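Local coordinates for anabena Tic22 (Anabaena sp., PDB 4EV1), which probably acts as a chaperone in protein transport, as a cyanobacterial member of the Tic22-like family, at residues E73-K76 with S77-V80; T81-P84 with L85-Y89; Q169-L172 with G173-P177; D190-L193 with Q194-D198; T202-N205 with Q206-L209. One frame throughout, in Å; residues are numbered along the deposited sequence.

Contact 1 of 5, residues E73-K76 with S77-V80; sequences EIVK and SLQV
Leu78 folds back onto Ile74 and Val75 at the end of helix 69-75, where a type I beta turn from Val75 to Leu78 leads the chain out of the helix and into strand 79-84. The tight part gathers round this leucine. Its CG lies 3.5 Å from Ile74 O, and its CD1 meets Ile74 CG2 at 4.2 Å and Val75 CA at 4.0 Å. Chi1 (-73°) puts CG beside the backbone N and so turns the isobutyl group back to the helix. A branched apolar chain suits a place shared with Leu61 of helix 51-63 and Val19 of strand 15-20. An alanine here would keep none of the branch, and would probably open a gap beside Ile74 and Val75 and weaken the join of helix to strand. The turn's own bond is weak but straight: Leu78 N reaches Val75 O at 3.5 Å with an angle of 174°. Arg62 of helix 51-63 braces the turn from outside, its NH2 bonding to both Val75 O and Leu78 O.

The polar side is looser: Glu73 and Lys76 are exposed and Ser77 partly so, which suits charged and hydroxyl side chains. Lys76 bends back along the helix and brings NZ to 4.0 Å from Glu73 OE1, a long salt bridge. One water spans this side, donating to Glu73 O at 2.8 Å and meeting Ser77 OG weakly at 3.2 Å.

Contact 2 of 5, residues T81-P84 with L85-Y89; sequences TAVP and LGVIY
Val83 and Pro84, the last residues of strand 79-84, pack on Val87 and Ile88 of the helix that follows, a direct strand-to-helix junction with Pro84 at the N-cap position. The two short axes make an angle of 72°, so the helix turns steeply away from the strand direction, with the axes 5.6 Å apart at their closest.

One backbone hydrogen bond crosses the junction: Val87 N reaches Pro84 O at 3.1 Å, weak because the angle at the hydrogen is 132°. Proline fits this place, since its ring holds phi near the value of the helical residues after it, and the helix makes no demand on its missing N-H.

Everything else is apolar. With CG1 anti to the backbone N (chi1 -176°), Val83 directs that methyl at the helix, where it lies 3.8 Å from Ile88 CG1 and 4.0 Å from Val87 CB, crossing both side chains at about a right angle. Ile88 and Leu85 go on to pack against Ile16 of strand 15-20 and Phe106 of strand 102-107, while Val87 turns to Asp12 and Lys8. On that side the proline ring provides the surface: Val87 CG2 rests 3.7 Å from Pro84 CG and 3.9 Å from Pro84 CD.

Contact 3 of 5, residues Q169-L172 with G173-P177; sequences QGLL and GQVKP
Leu172 O is gripped by two backbone N-H groups from the next turn of helix 165-175, Val175 N at 2.9 Å and Lys176 N at 2.8 Å; both bonds are bent, and the second is weak. Val175 N is itself shared, since it also gives to Leu171 O at 3.1 Å. The two acceptors see it differently: it approaches Leu171 O nearly along the C=O axis but stands above the carbonyl plane of Leu172, 58° out of it. One turn earlier the pattern is plainer, with Gly173 N bonded to Gln169 O at 3.0 Å and an angle of 167°. A glycine sits easily at position 173, where a CB would press tightly against Gly170 O.

The side chains sort themselves by face. Leu171 and Val175 share one buried side: Val175 CG2, beside its own backbone N (chi1 172° sends CG1 the other way), lies 3.4 Å from Leu171 O and 4.2 Å from Leu171 CD1. Beyond them Leu171 packs on Pro160 and Phe162 of strand 156-162, and Val175 on Val147 and Ala182. On another side Leu172, buried against Ile184 of strand 183-188, offers CD1 to the aliphatic stem of Lys176, whose CG is 4.1 Å from it; the lysine packs by its carbons although the residue as a whole is exposed.

Shared N-H groups and bent bonds are consistent with a shift from i+4 toward i+3 bonding in the last turn, and Pro177, with no N-H to give, cannot continue the bonding pattern.

Contact 4 of 5, residues D190-L193 with Q194-D198; sequences DGVL and QTLQD
Gln197 lies over Leu193, one turn back along helix 189-198, and its chain can be followed atom by atom. CB stands 3.5 Å from Leu193 O, and CG comes closer still, 3.2 Å from the same Leu193 O. With CG beside the backbone N (chi1 -68°) and the chain extended beyond it, the amide crosses the leucine: CD is 4.1 Å from Leu193 CG. At the tip OE1 stays 3.8 Å from Leu193 O, while NE2 passes Leu193 CG and probably hydrogen-bonds outside the helix, to Tyr89 OH. A leucine in its place would probably still cover Leu193 but leave Tyr89 OH without this amide partner.

Leu193 suits the spot because it also packs on Ile7 and Leu11 of helix 4-11. Val192 and Leu196 run side by side, pointing the same way, with Val192 CG1 4.1 Å from Leu196 CD1. Elsewhere Gly191 O takes two donors from one residue, Thr195 N at 3.1 Å and Thr195 OG1 at 3.2 Å, from opposite faces of its plane. A run of i to i+4 backbone bonds, with a threonine hydroxyl turned back to the carbonyl four residues before it, is typical of a regular alpha helix.

Contact 5 of 5, residues T202-N205 with Q206-L209; sequences TWLN and QVVL
Trp203 meets Val207 obliquely, the indole CZ3 lying 4.3 Å from Val207 CG2, while one face of the same ring is covered by Leu204, whose CD2 stands 3.6 Å above the ring plane and offset toward its rim. That CD2 is also 4.1 Å from Val207 CG2, so the leucine methyl lies against both ring and valine. Leu204 and Val207 run side by side and point the same way. The chi1 of Val207 (175°) keeps CG2 beside its backbone N, facing back toward the 3-10 segment. Valine's short branch suits the start of the strand, where CG2 lies 3.5 Å from Leu204 O.

Two i+3 backbone bonds tie the segments, as in a 3-10 turn. Gln206 N reaches Trp203 O at 2.8 Å and Val207 N reaches Leu204 O at 3.2 Å, each donor standing above the carbonyl plane. The stem of Gln206 crosses the first of these acceptors, its CB 3.2 Å from Trp203 O.

The 3-10 segment follows helix 189-198 and delivers the chain into strand 207-210, which runs parallel to strand 156-162. Trp203 and Gln206 pack on Val159 of that neighbour and Val207 on Leu161, while Lys10 of helix 4-11 ties down Asn205 O and Val207 O through its NZ.

Contacts 1, 2, 3 and 5 are partly buried; contact 4 is a surface contact. Contacts 1 and 2 sit at the two ends of strand 79-84: the first, centred about 24 Å from the chain centre, relies partly on water and long polar pairs, the second, about 9 Å from it, mainly on packed branches. Contacts 3 and 4 each lie within one helix, yet 169-177 mixes i+4 with i+3 bonds whereas 190-198 keeps regular bonding. Contacts 4 and 5 touch through Thr195 and Leu196 on Leu204. Contact 4 also meets contact 2, where Tyr89 packs on Leu193. Contact 5, like contact 1, leads a helical segment into a strand, but with sound i+3 bonds rather than weak ones.

Contact 1 of 5, residues E73-K76 with S77-V80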
loop_
_atom_site.group_PDB
_atom_site.type_symbol
_atom_site.label_atom_id
_atom_site.label_comp_id
_atom_site.label_asym_id
_atom_site.label_seq_id
_atom_site.Cartn_x
_atom_site.Cartn_y
_atom_site.Cartn_z
ATOM N N GLU A 73 1.038 29.914 4.574
ATOM C CA GLU A 73 -0.350 29.940 4.163
ATOM C C GLU A 73 -0.819 28.466 4.048
ATOM O O GLU A 73 -1.851 28.085 4.619
ATOM C CB GLU A 73 -0.457 30.711 2.848
ATOM C CG GLU A 73 -1.837 30.810 2.226
ATOM C CD GLU A 73 -2.747 31.835 2.893
ATOM O OE1 GLU A 73 -2.476 32.285 4.041
ATOM O OE2 GLU A 73 -3.769 32.180 2.254
ATOM N N ILE A 74 0.005 27.669 3.362
ATOM C CA ILE A 74 -0.232 26.264 3.075
ATOM C C ILE A 74 -0.535 25.385 4.294
ATOM O O ILE A 74 -1.520 24.615 4.282
ATOM C CB ILE A 74 0.976 25.664 2.353
ATOM C CG1 ILE A 74 0.900 26.006 0.864
ATOM C CG2 ILE A 74 1.013 24.146 2.543
ATOM C CD1 ILE A 74 2.197 25.780 0.125
ATOM N N VAL A 75 0.299 25.487 5.323
ATOM C CA VAL A 75 0.125 24.685 6.537
ATOM C C VAL A 75 -1.205 24.948 7.264
ATOM O O VAL A 75 -1.679 24.088 7.971
ATOM C CB VAL A 75 1.309 24.865 7.553
ATOM C CG1 VAL A 75 2.625 24.486 6.894
ATOM C CG2 VAL A 75 1.359 26.307 8.139
ATOM N N LYS A 76 -1.809 26.115 7.067
ATOM C CA LYS A 76 -3.031 26.458 7.793
ATOM C C LYS A 76 -4.210 25.486 7.562
ATOM O O LYS A 76 -5.022 25.269 8.472
ATOM C CB LYS A 76 -3.478 27.872 7.466
ATOM C CG LYS A 76 -2.563 28.991 8.023
ATOM C CD LYS A 76 -2.882 30.309 7.336
ATOM C CE LYS A 76 -2.344 31.547 8.099
ATOM N NZ LYS A 76 -3.290 32.696 7.927
ATOM N N SER A 77 -4.289 24.915 6.359
ATOM C CA SER A 77 -5.378 23.996 5.967
ATOM C C SER A 77 -4.968 22.557 5.638
ATOM O O SER A 77 -5.772 21.792 5.062
ATOM C CB SER A 77 -6.080 24.595 4.760
ATOM O OG SER A 77 -6.955 25.643 5.189
ATOM N N LEU A 78 -3.781 22.129 6.039
ATOM C CA LEU A 78 -3.349 20.740 5.741
ATOM C C LEU A 78 -3.992 19.709 6.647
ATOM O O LEU A 78 -4.115 19.930 7.846
ATOM C CB LEU A 78 -1.849 20.618 5.901
ATOM C CG LEU A 78 -1.009 21.247 4.846
ATOM C CD1 LEU A 78 0.430 20.950 5.220
ATOM C CD2 LEU A 78 -1.372 20.745 3.432
ATOM N N GLN A 79 -4.351 18.562 6.070
ATOM C CA GLN A 79 -4.938 17.456 6.759
ATOM C C GLN A 79 -4.631 16.173 5.979
ATOM O O GLN A 79 -4.136 16.202 4.856
ATOM C CB GLN A 79 -6.431 17.634 6.854
ATOM C CG GLN A 79 -7.195 17.535 5.473
ATOM C CD GLN A 79 -8.697 17.672 5.646
ATOM O OE1 GLN A 79 -9.190 18.717 6.049
ATOM N NE2 GLN A 79 -9.429 16.596 5.373
ATOM N N VAL A 80 -4.943 15.057 6.595
ATOM C CA VAL A 80 -4.792 13.773 5.985
ATOM C C VAL A 80 -6.136 13.427 5.347
ATOM O O VAL A 80 -7.172 13.525 6.015
ATOM C CB VAL A 80 -4.454 12.688 7.019
ATOM C CG1 VAL A 80 -4.322 11.283 6.321
ATOM C CG2 VAL A 80 -3.155 13.013 7.748
HETATM O O HOH W 1 -4.547 27.506 4.344
#

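Contact 2 of 5, residues T81-P84 with L85-Y89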
loop_
_atom_site.group_PDB
_atom_site.type_symbol
_atom_site.label_atom_id
_atom_site.label_comp_id
_atom_site.label_asym_id
_atom_site.label_seq_id
_atom_site.Cartn_x
_atom_site.Cartn_y
_atom_site.Cartn_z
ATOM N N THR A 81 -6.102 12.993 4.081
ATOM C CA THR A 81 -7.236 12.420 3.379
ATOM C C THR A 81 -6.939 10.949 3.071
ATOM O O THR A 81 -5.853 10.611 2.573
ATOM C CB THR A 81 -7.510 13.232 2.102
ATOM O OG1 THR A 81 -7.835 14.584 2.493
ATOM C CG2 THR A 81 -8.630 12.633 1.292
ATOM N N ALA A 82 -7.899 10.091 3.357
ATOM C CA ALA A 82 -7.814 8.660 3.080
ATOM C C ALA A 82 -8.399 8.353 1.665
ATOM O O ALA A 82 -9.516 8.772 1.341
ATOM C CB ALA A 82 -8.571 7.914 4.170
ATOM N N VAL A 83 -7.592 7.744 0.806
ATOM C CA VAL A 83 -7.985 7.393 -0.576
ATOM C C VAL A 83 -7.785 5.850 -0.766
ATOM O O VAL A 83 -6.726 5.304 -0.419
ATOM C CB VAL A 83 -7.113 8.191 -1.598
ATOM C CG1 VAL A 83 -7.542 7.933 -3.112
ATOM C CG2 VAL A 83 -7.090 9.743 -1.221
ATOM N N PRO A 84 -8.761 5.153 -1.338
ATOM C CA PRO A 84 -8.532 3.770 -1.632
ATOM C C PRO A 84 -7.382 3.607 -2.656
ATOM O O PRO A 84 -7.255 4.368 -3.592
ATOM C CB PRO A 84 -9.877 3.288 -2.220
ATOM C CG PRO A 84 -10.825 4.384 -2.105
ATOM C CD PRO A 84 -10.089 5.616 -1.789
ATOM N N LEU A 85 -6.553 2.607 -2.471
ATOM C CA LEU A 85 -5.399 2.411 -3.354
ATOM C C LEU A 85 -5.770 2.196 -4.804
ATOM O O LEU A 85 -5.065 2.690 -5.683
ATOM C CB LEU A 85 -4.528 1.272 -2.857
ATOM C CG LEU A 85 -3.328 0.843 -3.696
ATOM C CD1 LEU A 85 -2.300 1.984 -3.867
ATOM C CD2 LEU A 85 -2.703 -0.324 -2.959
ATOM N N GLY A 86 -6.911 1.542 -5.064
ATOM C CA GLY A 86 -7.368 1.335 -6.447
ATOM C C GLY A 86 -7.725 2.585 -7.200
ATOM O O GLY A 86 -7.516 2.661 -8.408
ATOM N N VAL A 87 -8.180 3.616 -6.486
ATOM C CA VAL A 87 -8.438 4.907 -7.096
ATOM C C VAL A 87 -7.147 5.554 -7.590
ATOM O O VAL A 87 -7.079 6.079 -8.692
ATOM C CB VAL A 87 -9.137 5.848 -6.099
ATOM C CG1 VAL A 87 -9.323 7.235 -6.692
ATOM C CG2 VAL A 87 -10.515 5.245 -5.689
ATOM N N ILE A 88 -6.106 5.516 -6.772
ATOM C CA ILE A 88 -4.800 5.982 -7.191
ATOM C C ILE A 88 -4.240 5.167 -8.352
ATOM O O ILE A 88 -3.735 5.742 -9.314
ATOM C CB ILE A 88 -3.823 6.001 -5.981
ATOM C CG1 ILE A 88 -4.316 7.007 -4.927
ATOM C CG2 ILE A 88 -2.407 6.380 -6.434
ATOM C CD1 ILE A 88 -3.463 7.027 -3.673
ATOM N N TYR A 89 -4.286 3.844 -8.252
ATOM C CA TYR A 89 -3.883 2.951 -9.343
ATOM C C TYR A 89 -4.595 3.359 -10.664
ATOM O O TYR A 89 -3.957 3.641 -11.684
ATOM C CB TYR A 89 -4.269 1.504 -8.996
ATOM C CG TYR A 89 -4.053 0.505 -10.133
ATOM C CD1 TYR A 89 -2.779 0.174 -10.551
ATOM C CD2 TYR A 89 -5.138 -0.080 -10.785
ATOM C CE1 TYR A 89 -2.578 -0.742 -11.608
ATOM C CE2 TYR A 89 -4.966 -0.975 -11.820
ATOM C CZ TYR A 89 -3.685 -1.326 -12.222
ATOM O OH TYR A 89 -3.530 -2.227 -13.256
#

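Contact 3 of 5, residues Q169-L172 with G173-P177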
loop_
_atom_site.group_PDB
_atom_site.type_symbol
_atom_site.label_atom_id
_atom_site.label_comp_id
_atom_site.label_asym_id
_atom_site.label_seq_id
_atom_site.Cartn_x
_atom_site.Cartn_y
_atom_site.Cartn_z
ATOM N N GLN A 169 1.981 -13.059 10.998
ATOM C CA GLN A 169 2.532 -13.909 12.077
ATOM C C GLN A 169 1.395 -14.587 12.815
ATOM O O GLN A 169 1.529 -15.735 13.271
ATOM C CB GLN A 169 3.406 -13.116 13.063
ATOM C CG GLN A 169 4.928 -13.173 12.785
ATOM C CD GLN A 169 5.588 -14.510 13.179
ATOM O OE1 GLN A 169 6.443 -15.027 12.449
ATOM N NE2 GLN A 169 5.190 -15.067 14.320
ATOM N N GLY A 170 0.271 -13.881 12.920
ATOM C CA GLY A 170 -0.932 -14.438 13.525
ATOM C C GLY A 170 -1.416 -15.678 12.810
ATOM O O GLY A 170 -1.649 -16.696 13.449
ATOM N N LEU A 171 -1.570 -15.596 11.485
ATOM C CA LEU A 171 -1.975 -16.752 10.663
ATOM C C LEU A 171 -0.936 -17.869 10.665
ATOM O O LEU A 171 -1.288 -19.042 10.779
ATOM C CB LEU A 171 -2.244 -16.332 9.216
ATOM C CG LEU A 171 -2.744 -17.421 8.239
ATOM C CD1 LEU A 171 -4.041 -18.082 8.688
ATOM C CD2 LEU A 171 -2.936 -16.793 6.865
ATOM N N LEU A 172 0.344 -17.500 10.574
ATOM C CA LEU A 172 1.427 -18.473 10.705
ATOM C C LEU A 172 1.220 -19.334 11.959
ATOM O O LEU A 172 1.190 -20.566 11.877
ATOM C CB LEU A 172 2.785 -17.783 10.774
ATOM C CG LEU A 172 3.979 -18.726 10.905
ATOM C CD1 LEU A 172 3.902 -19.787 9.829
ATOM C CD2 LEU A 172 5.277 -17.948 10.840
ATOM N N GLY A 173 1.033 -18.660 13.095
ATOM C CA GLY A 173 0.760 -19.311 14.385
ATOM C C GLY A 173 -0.375 -20.327 14.344
ATOM O O GLY A 173 -0.279 -21.377 14.975
ATOM N N GLN A 174 -1.434 -20.042 13.583
ATOM C CA GLN A 174 -2.577 -20.974 13.444
ATOM C C GLN A 174 -2.258 -22.185 12.563
ATOM O O GLN A 174 -2.856 -23.244 12.728
ATOM C CB GLN A 174 -3.812 -20.277 12.872
ATOM C CG GLN A 174 -4.475 -19.277 13.810
ATOM C CD GLN A 174 -5.467 -18.367 13.096
ATOM O OE1 GLN A 174 -6.387 -18.831 12.425
ATOM N NE2 GLN A 174 -5.284 -17.059 13.244
ATOM N N VAL A 175 -1.332 -22.014 11.625
ATOM C CA VAL A 175 -0.990 -23.056 10.653
ATOM C C VAL A 175 0.172 -23.943 11.147
ATOM O O VAL A 175 0.286 -25.110 10.765
ATOM C CB VAL A 175 -0.617 -22.406 9.284
ATOM C CG1 VAL A 175 -0.078 -23.442 8.307
ATOM C CG2 VAL A 175 -1.804 -21.694 8.694
ATOM N N LYS A 176 1.021 -23.384 12.005
ATOM C CA LYS A 176 2.313 -23.995 12.319
ATOM C C LYS A 176 2.235 -25.347 13.057
ATOM O O LYS A 176 3.052 -26.226 12.782
ATOM C CB LYS A 176 3.207 -23.019 13.090
ATOM C CG LYS A 176 4.616 -22.864 12.519
ATOM C CD LYS A 176 5.429 -21.900 13.398
ATOM C CE LYS A 176 6.928 -22.186 13.389
ATOM N NZ LYS A 176 7.677 -21.223 12.531
ATOM N N PRO A 177 1.266 -25.525 13.976
ATOM C CA PRO A 177 1.165 -26.839 14.632
ATOM C C PRO A 177 1.084 -28.017 13.633
ATOM O O PRO A 177 1.866 -28.969 13.703
ATOM C CB PRO A 177 -0.129 -26.713 15.448
ATOM C CG PRO A 177 -0.186 -25.287 15.822
ATOM C CD PRO A 177 0.360 -24.543 14.602
#

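Contact 4 of 5, residues D190-L193 with Q194-D198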
loop_
_atom_site.group_PDB
_atom_site.type_symbol
_atom_site.label_atom_id
_atom_site.label_comp_id
_atom_site.label_asym_id
_atom_site.label_seq_id
_atom_site.Cartn_x
_atom_site.Cartn_y
_atom_site.Cartn_z
ATOM N N ASP A 190 4.192 -3.909 -5.919
ATOM C CA ASP A 190 4.443 -3.847 -7.374
ATOM C C ASP A 190 4.505 -5.253 -8.017
ATOM O O ASP A 190 3.946 -5.489 -9.056
ATOM C CB ASP A 190 5.731 -3.083 -7.648
ATOM C CG ASP A 190 5.609 -1.601 -7.284
ATOM O OD1 ASP A 190 4.896 -0.900 -8.017
ATOM O OD2 ASP A 190 6.191 -1.162 -6.252
ATOM N N GLY A 191 5.155 -6.189 -7.344
ATOM C CA GLY A 191 5.270 -7.561 -7.854
ATOM C C GLY A 191 3.946 -8.315 -7.900
ATOM O O GLY A 191 3.645 -8.986 -8.891
ATOM N N VAL A 192 3.175 -8.225 -6.821
ATOM C CA VAL A 192 1.828 -8.781 -6.755
ATOM C C VAL A 192 0.984 -8.153 -7.865
ATOM O O VAL A 192 0.355 -8.857 -8.652
ATOM C CB VAL A 192 1.188 -8.532 -5.395
ATOM C CG1 VAL A 192 -0.331 -8.834 -5.406
ATOM C CG2 VAL A 192 1.892 -9.338 -4.313
ATOM N N LEU A 193 0.991 -6.831 -7.969
ATOM C CA LEU A 193 0.155 -6.182 -8.995
ATOM C C LEU A 193 0.489 -6.685 -10.436
ATOM O O LEU A 193 -0.413 -6.984 -11.233
ATOM C CB LEU A 193 0.264 -4.649 -8.859
ATOM C CG LEU A 193 -0.582 -3.837 -9.838
ATOM C CD1 LEU A 193 -2.080 -3.987 -9.527
ATOM C CD2 LEU A 193 -0.150 -2.383 -9.786
ATOM N N GLN A 194 1.776 -6.824 -10.744
ATOM C CA GLN A 194 2.182 -7.283 -12.075
ATOM C C GLN A 194 1.728 -8.735 -12.310
ATOM O O GLN A 194 1.300 -9.099 -13.423
ATOM C CB GLN A 194 3.681 -7.028 -12.355
ATOM C CG GLN A 194 4.652 -8.027 -11.766
ATOM C CD GLN A 194 6.105 -7.823 -12.217
ATOM O OE1 GLN A 194 6.379 -7.543 -13.401
ATOM N NE2 GLN A 194 7.046 -7.974 -11.270
ATOM N N THR A 195 1.752 -9.550 -11.256
ATOM C CA THR A 195 1.135 -10.895 -11.341
ATOM C C THR A 195 -0.360 -10.828 -11.649
ATOM O O THR A 195 -0.859 -11.558 -12.536
ATOM C CB THR A 195 1.319 -11.729 -10.052
ATOM O OG1 THR A 195 2.714 -11.872 -9.764
ATOM C CG2 THR A 195 0.637 -13.115 -10.217
ATOM N N LEU A 196 -1.092 -9.980 -10.931
ATOM C CA LEU A 196 -2.546 -9.857 -11.169
ATOM C C LEU A 196 -2.838 -9.300 -12.590
ATOM O O LEU A 196 -3.866 -9.614 -13.181
ATOM C CB LEU A 196 -3.217 -8.969 -10.127
ATOM C CG LEU A 196 -3.080 -9.351 -8.648
ATOM C CD1 LEU A 196 -3.638 -8.249 -7.784
ATOM C CD2 LEU A 196 -3.774 -10.638 -8.375
ATOM N N GLN A 197 -1.940 -8.478 -13.114
ATOM C CA GLN A 197 -2.090 -7.927 -14.470
ATOM C C GLN A 197 -1.734 -8.976 -15.561
ATOM O O GLN A 197 -2.297 -8.938 -16.654
ATOM C CB GLN A 197 -1.212 -6.681 -14.643
ATOM C CG GLN A 197 -1.648 -5.463 -13.814
ATOM C CD GLN A 197 -0.676 -4.284 -13.881
ATOM O OE1 GLN A 197 0.535 -4.453 -13.949
ATOM N NE2 GLN A 197 -1.219 -3.076 -13.827
ATOM N N ASP A 198 -0.800 -9.899 -15.255
ATOM C CA ASP A 198 -0.156 -10.765 -16.276
ATOM C C ASP A 198 -0.620 -12.226 -16.347
ATOM O O ASP A 198 -0.280 -12.932 -17.299
ATOM C CB ASP A 198 1.377 -10.741 -16.114
ATOM C CG ASP A 198 1.968 -9.359 -16.348
ATOM O OD1 ASP A 198 1.241 -8.489 -16.879
ATOM O OD2 ASP A 198 3.149 -9.130 -15.994
#

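Contact 5 of 5, residues T202-N205 with Q206-L209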
loop_
_atom_site.group_PDB
_atom_site.type_symbol
_atom_site.label_atom_id
_atom_site.label_comp_id
_atom_site.label_asym_id
_atom_site.label_seq_id
_atom_site.Cartn_x
_atom_site.Cartn_y
_atom_site.Cartn_z
ATOM N N THR A 202 -6.973 -18.744 -12.570
ATOM C CA THR A 202 -8.281 -18.364 -12.027
ATOM C C THR A 202 -8.296 -18.196 -10.485
ATOM O O THR A 202 -9.068 -17.393 -9.933
ATOM C CB THR A 202 -9.356 -19.406 -12.449
ATOM O OG1 THR A 202 -10.658 -18.944 -12.074
ATOM C CG2 THR A 202 -9.108 -20.730 -11.783
ATOM N N TRP A 203 -7.425 -18.924 -9.794
ATOM C CA TRP A 203 -7.401 -18.852 -8.339
ATOM C C TRP A 203 -7.053 -17.448 -7.824
ATOM O O TRP A 203 -7.352 -17.154 -6.696
ATOM C CB TRP A 203 -6.460 -19.886 -7.715
ATOM C CG TRP A 203 -5.009 -19.565 -7.868
ATOM C CD1 TRP A 203 -4.247 -19.770 -8.972
ATOM C CD2 TRP A 203 -4.149 -18.955 -6.889
ATOM N NE1 TRP A 203 -2.957 -19.356 -8.739
ATOM C CE2 TRP A 203 -2.874 -18.842 -7.473
ATOM C CE3 TRP A 203 -4.329 -18.521 -5.568
ATOM C CZ2 TRP A 203 -1.786 -18.301 -6.799
ATOM C CZ3 TRP A 203 -3.243 -17.962 -4.893
ATOM C CH2 TRP A 203 -1.990 -17.859 -5.512
ATOM N N LEU A 204 -6.442 -16.598 -8.661
ATOM C CA LEU A 204 -6.070 -15.216 -8.242
ATOM C C LEU A 204 -7.265 -14.336 -7.884
ATOM O O LEU A 204 -7.111 -13.329 -7.167
ATOM C CB LEU A 204 -5.204 -14.544 -9.303
ATOM C CG LEU A 204 -3.880 -15.254 -9.580
ATOM C CD1 LEU A 204 -3.184 -14.665 -10.800
ATOM C CD2 LEU A 204 -2.967 -15.188 -8.360
ATOM N N ASN A 205 -8.449 -14.722 -8.361
ATOM C CA ASN A 205 -9.713 -14.193 -7.852
ATOM C C ASN A 205 -9.843 -14.268 -6.326
ATOM O O ASN A 205 -10.568 -13.478 -5.730
ATOM C CB ASN A 205 -10.889 -14.981 -8.432
ATOM C CG ASN A 205 -11.161 -14.640 -9.867
ATOM O OD1 ASN A 205 -11.334 -15.536 -10.708
ATOM N ND2 ASN A 205 -11.202 -13.346 -10.171
ATOM N N GLN A 206 -9.183 -15.248 -5.709
ATOM C CA GLN A 206 -9.239 -15.402 -4.250
ATOM C C GLN A 206 -8.333 -14.420 -3.486
ATOM O O GLN A 206 -8.461 -14.299 -2.265
ATOM C CB GLN A 206 -8.810 -16.808 -3.830
ATOM C CG GLN A 206 -9.682 -17.920 -4.385
ATOM C CD GLN A 206 -9.014 -19.261 -4.218
ATOM O OE1 GLN A 206 -8.530 -19.600 -3.128
ATOM N NE2 GLN A 206 -8.970 -20.030 -5.301
ATOM N N VAL A 207 -7.417 -13.830 -4.003
ATOM C CA VAL A 207 -6.430 -12.949 -3.411
ATOM C C VAL A 207 -7.125 -11.694 -2.924
ATOM O O VAL A 207 -7.950 -11.106 -3.638
ATOM C CB VAL A 207 -5.316 -12.574 -4.405
ATOM C CG1 VAL A 207 -4.371 -11.555 -3.787
ATOM C CG2 VAL A 207 -4.557 -13.816 -4.848
ATOM N N VAL A 208 -6.848 -11.392 -1.733
ATOM C CA VAL A 208 -7.311 -10.160 -1.114
ATOM C C VAL A 208 -6.144 -9.484 -0.409
ATOM O O VAL A 208 -5.214 -10.149 0.092
ATOM C CB VAL A 208 -8.448 -10.413 -0.106
ATOM C CG1 VAL A 208 -9.675 -10.966 -0.814
ATOM C CG2 VAL A 208 -7.986 -11.358 0.992
ATOM N N LEU A 209 -6.179 -8.157 -0.397
ATOM C CA LEU A 209 -5.185 -7.362 0.314
ATOM C C LEU A 209 -5.753 -6.954 1.652
ATOM O O LEU A 209 -6.846 -6.428 1.708
ATOM C CB LEU A 209 -4.833 -6.086 -0.461
ATOM C CG LEU A 209 -3.936 -6.365 -1.664
ATOM C CD1 LEU A 209 -4.725 -6.920 -2.809
ATOM C CD2 LEU A 209 -3.195 -5.074 -2.050
#